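Local structure of UDP-glucose 4-epimerase (Brucella ovis, 4WOK) at residues S126-Y131 with A258-T263. The protein probably interconverts UDP-glucose and UDP-galactose by inverting the sugar at C4, using a tightly held NAD as redox cofactor. The protein carries 2 engineered substitutions. Sequence-based numbering, arbitrary orientation.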
# COMPACT_ATOMS: atom_id res chain seq x y z
N SER A 126 1.23 6.31 1.52
CA SER A 126 1.45 6.41 2.95
C SER A 126 0.76 5.24 3.63
O SER A 126 0.49 4.23 3.00
CB SER A 126 0.93 7.75 3.48
OG SER A 126 1.36 7.97 4.82
N SER A 127 0.44 5.39 4.91
CA SER A 127 -0.16 4.30 5.69
C SER A 127 -1.04 4.84 6.78
O SER A 127 -0.77 5.89 7.33
CB SER A 127 0.94 3.42 6.32
OG SER A 127 0.35 2.46 7.19
N CYS A 128 -2.10 4.10 7.10
CA CYS A 128 -2.94 4.47 8.23
C CYS A 128 -2.24 4.14 9.55
O CYS A 128 -2.75 4.45 10.63
CB CYS A 128 -4.29 3.77 8.16
SG CYS A 128 -5.42 4.46 6.93
N ALA A 129 -1.07 3.52 9.46
CA ALA A 129 -0.24 3.31 10.65
C ALA A 129 0.21 4.65 11.25
O ALA A 129 0.63 4.70 12.41
CB ALA A 129 0.97 2.45 10.32
N THR A 130 0.12 5.73 10.48
CA THR A 130 0.51 7.04 10.99
C THR A 130 -0.40 7.50 12.14
O THR A 130 0.00 8.30 12.98
CB THR A 130 0.49 8.12 9.89
OG1 THR A 130 -0.81 8.15 9.28
CG2 THR A 130 1.55 7.83 8.81
N TYR A 131 -1.63 6.98 12.18
CA TYR A 131 -2.60 7.39 13.20
C TYR A 131 -2.31 6.83 14.59
O TYR A 131 -2.62 7.46 15.60
CB TYR A 131 -4.02 6.98 12.80
CG TYR A 131 -4.54 7.68 11.58
CD1 TYR A 131 -4.68 9.06 11.55
CD2 TYR A 131 -4.90 6.96 10.45
CE1 TYR A 131 -5.17 9.71 10.42
CE2 TYR A 131 -5.38 7.60 9.31
CZ TYR A 131 -5.51 8.97 9.31
OH TYR A 131 -5.98 9.62 8.19
N ALA A 258 -4.34 14.88 1.61
CA ALA A 258 -4.02 13.65 2.33
C ALA A 258 -5.34 12.97 2.66
O ALA A 258 -6.12 13.49 3.47
CB ALA A 258 -3.20 13.95 3.58
N VAL A 259 -5.60 11.83 2.02
CA VAL A 259 -6.87 11.13 2.22
C VAL A 259 -6.69 9.63 2.50
O VAL A 259 -5.73 9.02 2.06
CB VAL A 259 -7.81 11.31 1.00
CG1 VAL A 259 -8.08 12.79 0.74
CG2 VAL A 259 -7.22 10.65 -0.23
N ASN A 260 -7.65 9.08 3.24
CA ASN A 260 -7.76 7.65 3.49
C ASN A 260 -8.32 6.88 2.30
O ASN A 260 -9.19 7.39 1.59
CB ASN A 260 -8.66 7.38 4.69
CG ASN A 260 -8.11 7.92 5.99
OD1 ASN A 260 -6.90 8.10 6.15
ND2 ASN A 260 -9.00 8.17 6.96
N LEU A 261 -7.84 5.66 2.11
CA LEU A 261 -8.40 4.75 1.11
C LEU A 261 -8.92 3.49 1.80
O LEU A 261 -8.23 2.90 2.63
CB LEU A 261 -7.35 4.36 0.07
CG LEU A 261 -6.70 5.50 -0.72
CD1 LEU A 261 -5.66 4.96 -1.67
CD2 LEU A 261 -7.76 6.30 -1.46
N GLY A 262 -10.14 3.10 1.46
CA GLY A 262 -10.74 1.90 2.02
C GLY A 262 -12.22 1.78 1.72
O GLY A 262 -12.79 2.60 1.00
N THR A 263 -12.85 0.76 2.28
CA THR A 263 -14.27 0.52 2.10
C THR A 263 -15.11 1.19 3.18
O THR A 263 -16.33 1.35 3.02
CB THR A 263 -14.60 -0.97 2.13
OG1 THR A 263 -14.21 -1.49 3.41
CG2 THR A 263 -13.86 -1.71 1.05
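Y131 reaches across to N260 and joins two regions of the Rossmann-type fold: the loop that follows strand 121-125 and edge strand 257-260 of the parallel sheet. The two side chains extend toward each other, and the phenol and amide planes stand nearly perpendicular, 84° apart. OH of Y131 donates to OD1 of N260 over 2.7 Å. The donor lies within the plane of the amide C=O and meets one of the oxygen's lone pairs, with a C=O...donor angle of 121°, while OD1 itself sits at the edge of the ring, 3.5 Å from CE2 of Y131. The same phenol oxygen is also hydrogen-bonded to R177 on strand 172-177, which lies between strands 121-125 and 257-260 in the sheet, so two partners fix its position in a buried setting. The other arm of the amide, ND2, makes a weak hydrogen bond to O of D302, while the backbone N of N260 is bonded to the carboxylate of E141.

Y131 is brought round by a short 3-10 turn, 128-130, which opens with an ST turn: OG of S127 accepts from N of A129 at 2.9 Å. Just upstream, S126 touches the NAD, so the contact lies beside the cofactor pocket. C128 turns its thiol beside the backbone N (chi1 -75°), into the plane of the Y131 ring at its edge, and SG of C128 ends 4.0 Å from OD1 of N260.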